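Long-range contacts in NADP-dependent 2-hydroxyacid dehydrogenase (Rhizobium etli, PDB 4XCV), which probably interconverts 2-oxoacids and D-2-hydroxyacids with NADPH as the cofactor: residues A[110-114]-A[254-258]; A[137-141]-A[162-166]; A[113-119]-A[276-280]. All blocks are in the same frame, centred on the assembly; numbering follows the deposited sequence.

Interaction 1. Residues A[110-114]-A[254-258]; sequences QCLMH and GGASL
Ser257 is the polar centre of this contact, its hydroxyl gripped by two side chains one helical turn apart. OG gives its hydrogen to Gln110 OE1 at 2.6 Å, approaching from above the amide plane. From the other partner it receives a bond: His114 NE2 donates to Ser257 OG over 2.8 Å. The hydroxyl lies 7° out of the imidazole plane, but the bond is bent, with 140° at the hydrogen. The ring also reaches the strand backbone, where His114 CE1 stands 4.1 Å from Gly255 C; a side chain on that glycine would press against CE1. With CG anti to the carbonyl carbon (chi1 -63°) and the chain bent at chi2, Gln110 brings its amide alongside Ser257 CB, OE1 leading. Residues 110-114 of helix 100-116 run nearly antiparallel to strand 255-258, the segment axes 9.3 Å apart, the usual layering of a helix on the parallel sheet of a Rossmann-type dinucleotide-binding domain. Replacing Gln110 by an alanine would probably leave the buried Ser257 hydroxyl without its acceptor and the His114 bond less firmly directed. Around this first shell, Gln110 rests on Ile231 and His114 on Val229, both from strand 229-232, while Phe279 of the next strand packs against Gln110 and Ser257. Between Gln110 and His114 on the helix, Met113 packs on Met113 of the second subunit.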
# COMPACT_ATOMS: atom_id res chain seq x y z
N GLN A 110 2.48 2.35 -4.58
CA GLN A 110 3.32 2.03 -5.73
C GLN A 110 4.43 1.10 -5.35
O GLN A 110 4.73 0.13 -6.05
CB GLN A 110 3.90 3.29 -6.36
CG GLN A 110 2.82 4.24 -6.92
CD GLN A 110 2.04 3.71 -8.09
OE1 GLN A 110 2.41 2.81 -8.80
NE2 GLN A 110 0.81 4.27 -8.25
N CYS A 111 5.09 1.34 -4.22
CA CYS A 111 6.15 0.42 -3.78
C CYS A 111 5.63 -0.97 -3.53
O CYS A 111 6.29 -1.95 -3.90
CB CYS A 111 6.85 0.96 -2.52
SG CYS A 111 7.88 2.43 -2.82
N LEU A 112 4.45 -1.08 -2.91
CA LEU A 112 3.85 -2.40 -2.70
C LEU A 112 3.46 -3.08 -4.02
O LEU A 112 3.68 -4.29 -4.18
CB LEU A 112 2.66 -2.32 -1.74
CG LEU A 112 2.97 -1.95 -0.31
CD1 LEU A 112 1.68 -1.66 0.46
CD2 LEU A 112 3.73 -3.07 0.40
N MET A 113 2.92 -2.32 -4.97
CA MET A 113 2.53 -2.93 -6.24
C MET A 113 3.75 -3.48 -6.97
O MET A 113 3.68 -4.52 -7.63
CB MET A 113 1.73 -1.95 -7.11
CG MET A 113 0.33 -1.72 -6.59
SD MET A 113 -0.77 -0.81 -7.67
CE MET A 113 0.20 0.66 -7.97
N HIS A 114 4.88 -2.81 -6.88
CA HIS A 114 6.12 -3.33 -7.46
C HIS A 114 6.66 -4.50 -6.65
O HIS A 114 7.09 -5.52 -7.25
CB HIS A 114 7.15 -2.24 -7.61
CG HIS A 114 6.85 -1.36 -8.76
ND1 HIS A 114 7.02 -1.77 -10.06
CD2 HIS A 114 6.32 -0.12 -8.80
CE1 HIS A 114 6.63 -0.78 -10.86
NE2 HIS A 114 6.21 0.22 -10.12
N GLY A 254 13.31 -2.62 -14.04
CA GLY A 254 12.26 -3.64 -14.02
C GLY A 254 10.87 -3.05 -14.18
O GLY A 254 9.96 -3.77 -14.62
N GLY A 255 10.71 -1.76 -13.93
CA GLY A 255 9.43 -1.10 -14.05
C GLY A 255 9.55 0.30 -13.51
O GLY A 255 10.63 0.80 -13.14
N ALA A 256 8.40 0.96 -13.48
CA ALA A 256 8.34 2.36 -13.02
C ALA A 256 6.95 2.69 -12.56
O ALA A 256 5.97 2.06 -12.95
CB ALA A 256 8.78 3.32 -14.12
N SER A 257 6.85 3.72 -11.73
CA SER A 257 5.58 4.37 -11.43
C SER A 257 5.78 5.85 -11.54
O SER A 257 6.69 6.41 -10.92
CB SER A 257 5.10 4.06 -10.01
OG SER A 257 4.81 2.68 -9.88
N LEU A 258 4.92 6.51 -12.32
CA LEU A 258 5.07 7.92 -12.61
C LEU A 258 3.79 8.67 -12.42
O LEU A 258 2.77 8.28 -13.00
CB LEU A 258 5.54 8.09 -14.06
CG LEU A 258 6.84 7.37 -14.44
CD1 LEU A 258 7.06 7.36 -15.94
CD2 LEU A 258 8.07 7.95 -13.77

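Interaction 2. Residues A[137-141]-A[162-166]; sequences EAAEV and MGFNV
Ala138 and Phe164 bring the two backbones to their nearest approach, with CA atoms 4.4 Å apart, where a short 3-10 turn at 138-140 lies against the lead-in to strand 165-169. Asn165 N donates to Val141 O over 3.1 Å. A straight CA-H...O contact precedes it, Phe164 CA to Ala138 O at 3.4 Å and 175°. Gly163 ends the preceding helix in a Schellman motif; its positive phi would jam a side chain against the carbonyl before it, and its own O lies 3.1 Å from Ala139 CA. The main side-chain contact is a CH-pi interaction: Ala138 CB sits over the middle of the Phe164 ring, 3.8 Å from the centroid and 10° off the normal. Val141 meets the same residue differently, its O lying at the ring edge and its CB 4.2 Å from Phe164 CD1. Asn165 holds CG anti to the backbone N (chi1 -173°), which carries the amide away from the 3-10 turn, and its ND2 bonds to Thr142 OG1. Strands 142-146 and 165-169, with helix 150-162 between, form a Rossmann-type beta-alpha-beta unit whose strand lead-ins meet here. At the dimer interface, Ala138 N bonds to Glu105 OE2 of the second subunit. Leu115 of helix 100-116 packs on Ala138 and Val141, while Phe164 touches Cys111 of that helix, Leu159 of helix 150-162 and Val143 of strand 142-146.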
# COMPACT_ATOMS: atom_id res chain seq x y z
N GLU A 137 9.70 -10.52 0.89
CA GLU A 137 9.12 -9.59 1.90
C GLU A 137 9.79 -8.21 1.77
O GLU A 137 10.91 -8.07 1.22
CB GLU A 137 9.22 -10.12 3.32
CG GLU A 137 10.57 -10.16 3.95
CD GLU A 137 10.40 -10.62 5.41
OE1 GLU A 137 9.94 -9.86 6.27
OE2 GLU A 137 10.73 -11.80 5.72
N ALA A 138 9.07 -7.18 2.20
CA ALA A 138 9.52 -5.83 2.08
C ALA A 138 10.90 -5.62 2.68
O ALA A 138 11.66 -4.85 2.12
CB ALA A 138 8.53 -4.89 2.73
N ALA A 139 11.19 -6.31 3.79
CA ALA A 139 12.50 -6.12 4.44
C ALA A 139 13.69 -6.49 3.57
O ALA A 139 14.82 -6.05 3.83
CB ALA A 139 12.54 -6.87 5.75
N GLU A 140 13.47 -7.28 2.54
CA GLU A 140 14.54 -7.67 1.63
C GLU A 140 14.82 -6.64 0.56
O GLU A 140 15.76 -6.79 -0.21
CB GLU A 140 14.22 -9.03 0.98
CG GLU A 140 14.24 -10.20 1.96
CD GLU A 140 15.55 -10.33 2.69
OE1 GLU A 140 16.60 -10.20 2.04
OE2 GLU A 140 15.55 -10.53 3.93
N VAL A 141 14.01 -5.58 0.48
CA VAL A 141 14.06 -4.61 -0.59
C VAL A 141 14.38 -3.24 -0.00
O VAL A 141 13.79 -2.83 1.02
CB VAL A 141 12.71 -4.58 -1.33
CG1 VAL A 141 12.67 -3.44 -2.33
CG2 VAL A 141 12.47 -5.92 -1.99
N MET A 162 5.73 -0.37 6.99
CA MET A 162 5.33 -1.49 6.18
C MET A 162 6.38 -2.59 6.08
O MET A 162 6.05 -3.68 5.67
CB MET A 162 4.94 -0.99 4.76
CG MET A 162 3.64 -0.20 4.72
SD MET A 162 2.24 -0.99 5.55
CE MET A 162 2.14 -2.52 4.62
N GLY A 163 7.63 -2.29 6.41
CA GLY A 163 8.65 -3.31 6.53
C GLY A 163 9.82 -3.12 5.58
O GLY A 163 10.77 -3.87 5.66
N PHE A 164 9.76 -2.15 4.67
CA PHE A 164 10.88 -1.95 3.74
C PHE A 164 12.13 -1.54 4.48
O PHE A 164 12.06 -0.86 5.49
CB PHE A 164 10.55 -0.86 2.73
CG PHE A 164 9.54 -1.27 1.70
CD1 PHE A 164 9.93 -2.05 0.60
CD2 PHE A 164 8.21 -0.89 1.81
CE1 PHE A 164 9.02 -2.39 -0.37
CE2 PHE A 164 7.28 -1.27 0.87
CZ PHE A 164 7.70 -2.02 -0.23
N ASN A 165 13.28 -1.91 3.93
CA ASN A 165 14.52 -1.21 4.32
C ASN A 165 14.46 0.11 3.56
O ASN A 165 14.09 0.13 2.40
CB ASN A 165 15.75 -2.04 3.92
CG ASN A 165 17.01 -1.44 4.44
OD1 ASN A 165 17.12 -1.17 5.63
ND2 ASN A 165 17.95 -1.19 3.57
N VAL A 166 14.77 1.22 4.23
CA VAL A 166 14.70 2.52 3.61
C VAL A 166 15.98 3.27 3.85
O VAL A 166 16.50 3.28 4.94
CB VAL A 166 13.50 3.33 4.17
CG1 VAL A 166 13.39 4.68 3.46
CG2 VAL A 166 12.19 2.54 4.05

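Interaction 3. Residues A[113-119]-A[276-280]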
# COMPACT_ATOMS: atom_id res chain seq x y z
N MET A 113 2.92 -2.32 -4.97
CA MET A 113 2.53 -2.93 -6.24
C MET A 113 3.75 -3.48 -6.97
O MET A 113 3.68 -4.52 -7.63
CB MET A 113 1.73 -1.95 -7.11
CG MET A 113 0.33 -1.72 -6.59
SD MET A 113 -0.77 -0.81 -7.67
CE MET A 113 0.20 0.66 -7.97
N HIS A 114 4.88 -2.81 -6.88
CA HIS A 114 6.12 -3.33 -7.46
C HIS A 114 6.66 -4.50 -6.65
O HIS A 114 7.09 -5.52 -7.25
CB HIS A 114 7.15 -2.24 -7.61
CG HIS A 114 6.85 -1.36 -8.76
ND1 HIS A 114 7.02 -1.77 -10.06
CD2 HIS A 114 6.32 -0.12 -8.80
CE1 HIS A 114 6.63 -0.78 -10.86
NE2 HIS A 114 6.21 0.22 -10.12
N LEU A 115 6.62 -4.42 -5.34
CA LEU A 115 7.09 -5.51 -4.51
C LEU A 115 6.30 -6.79 -4.78
O LEU A 115 6.90 -7.89 -4.87
CB LEU A 115 6.92 -5.15 -3.03
CG LEU A 115 7.38 -6.20 -2.03
CD1 LEU A 115 8.88 -6.34 -1.96
CD2 LEU A 115 6.83 -5.90 -0.64
N ARG A 116 4.97 -6.65 -4.92
CA ARG A 116 4.08 -7.79 -4.92
C ARG A 116 3.76 -8.31 -6.31
O ARG A 116 3.18 -9.41 -6.41
CB ARG A 116 2.82 -7.47 -4.11
CG ARG A 116 3.14 -7.15 -2.66
CD ARG A 116 3.90 -8.25 -1.95
NE ARG A 116 3.12 -9.49 -1.92
CZ ARG A 116 2.47 -10.01 -0.90
NH1 ARG A 116 2.67 -9.60 0.34
NH2 ARG A 116 1.66 -11.02 -1.10
N GLY A 117 4.15 -7.61 -7.36
CA GLY A 117 3.87 -8.05 -8.69
C GLY A 117 2.49 -7.78 -9.19
O GLY A 117 1.89 -8.60 -9.90
N GLN A 118 1.95 -6.60 -8.88
CA GLN A 118 0.65 -6.25 -9.37
C GLN A 118 0.53 -6.31 -10.88
O GLN A 118 -0.51 -6.68 -11.39
CB GLN A 118 0.28 -4.88 -8.85
CG GLN A 118 -1.11 -4.39 -9.23
CD GLN A 118 -2.20 -5.24 -8.70
OE1 GLN A 118 -2.02 -5.86 -7.66
NE2 GLN A 118 -3.31 -5.23 -9.37
N TYR A 119 1.56 -5.89 -11.59
CA TYR A 119 1.50 -5.94 -13.05
C TYR A 119 1.23 -7.36 -13.52
O TYR A 119 0.36 -7.64 -14.40
CB TYR A 119 2.80 -5.47 -13.68
CG TYR A 119 2.87 -5.83 -15.16
CD1 TYR A 119 2.18 -5.10 -16.06
CD2 TYR A 119 3.62 -6.92 -15.60
CE1 TYR A 119 2.23 -5.41 -17.44
CE2 TYR A 119 3.68 -7.24 -16.94
CZ TYR A 119 2.99 -6.50 -17.84
OH TYR A 119 3.08 -6.91 -19.18
N GLU A 276 5.45 -2.53 -20.23
CA GLU A 276 5.21 -3.52 -19.20
C GLU A 276 5.78 -3.03 -17.87
O GLU A 276 6.88 -2.50 -17.78
CB GLU A 276 5.87 -4.86 -19.60
CG GLU A 276 5.28 -5.45 -20.87
CD GLU A 276 6.06 -5.09 -22.12
OE1 GLU A 276 6.59 -3.94 -22.24
OE2 GLU A 276 6.12 -5.98 -23.04
N ASN A 277 5.01 -3.27 -16.81
CA ASN A 277 5.48 -2.95 -15.44
C ASN A 277 5.60 -1.44 -15.19
O ASN A 277 6.37 -1.04 -14.31
CB ASN A 277 6.85 -3.60 -15.11
CG ASN A 277 6.83 -5.11 -15.18
OD1 ASN A 277 7.63 -5.74 -15.88
ND2 ASN A 277 5.95 -5.69 -14.43
N VAL A 278 4.89 -0.63 -15.95
CA VAL A 278 4.88 0.81 -15.76
C VAL A 278 3.48 1.23 -15.37
O VAL A 278 2.51 0.87 -16.06
CB VAL A 278 5.36 1.56 -16.99
CG1 VAL A 278 5.15 3.05 -16.81
CG2 VAL A 278 6.82 1.23 -17.21
N PHE A 279 3.35 1.96 -14.27
CA PHE A 279 2.10 2.48 -13.75
C PHE A 279 2.12 3.98 -13.91
O PHE A 279 3.06 4.66 -13.51
CB PHE A 279 1.95 2.13 -12.25
CG PHE A 279 1.88 0.67 -11.97
CD1 PHE A 279 3.03 -0.05 -11.81
CD2 PHE A 279 0.68 0.01 -11.82
CE1 PHE A 279 2.97 -1.41 -11.54
CE2 PHE A 279 0.61 -1.35 -11.51
CZ PHE A 279 1.77 -2.05 -11.37
N ILE A 280 1.04 4.49 -14.53
CA ILE A 280 0.90 5.94 -14.77
C ILE A 280 -0.29 6.43 -13.99
O ILE A 280 -1.37 5.88 -14.07
CB ILE A 280 0.64 6.22 -16.24
CG1 ILE A 280 1.96 6.10 -16.97
CG2 ILE A 280 0.03 7.60 -16.45
CD1 ILE A 280 1.77 6.13 -18.46
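Tyr119 and Asn277 mark the nearest approach of the backbones, their CA atoms 5.5 Å apart, where the first turn of helix 118-126 faces the lead-in to strand 278-280. Phe279 points its ring into that corner. The ring edge is turned toward the face of His114 in an offset edge-to-face pair, planes at 84° and centroids 5.2 Å apart. One face of Phe279 takes the Met113 methyl: CE stands 4.3 Å from the ring centroid, off-centre, with SD oblique beside it in a Met-aromatic contact. The bend at chi3 (-54°) turns this methyl onto the ring. At its far end, Phe279 CZ comes within 4.1 Å of Gln118 CB. Strand 278-280 is the outermost strand of the parallel Rossmann-type sheet in this chain. Gly117, with positive phi, is both the exit from one helix and the N-cap of the next. Beyond it, Tyr119 lays one face over the backbone of Glu276 and Asn277, with Asn277 N 3.4 Å above the ring plane, toward the rim. The Tyr119 and Glu276 side chains lie side by side, pointing the same way, with Tyr119 OH 3.1 Å from Glu276 CG. Val278 O and Ile280 N bond to the Gln125 side chain of the second subunit.

How the interactions relate
Interactions 1 and 3 start from the same end of helix 100-116 and join it to neighbouring strands of one parallel sheet, with His114 and Met113 common to both segments. Their chemistry differs: interaction 1 is buried and centred on a hydroxyl, whereas interaction 3 passes from an aromatic and sulfur cluster to a more exposed tyrosine. The strands are tied directly, Ala256 O to Phe279 N at 2.9 Å. Interaction 2, partly buried, lies about 14 Å from interaction 1 between centres and relies mainly on backbone contacts and one ring. Helix 100-116 links it to the others, with Leu112 of interaction 1 packing on Phe164. All three touch the second subunit.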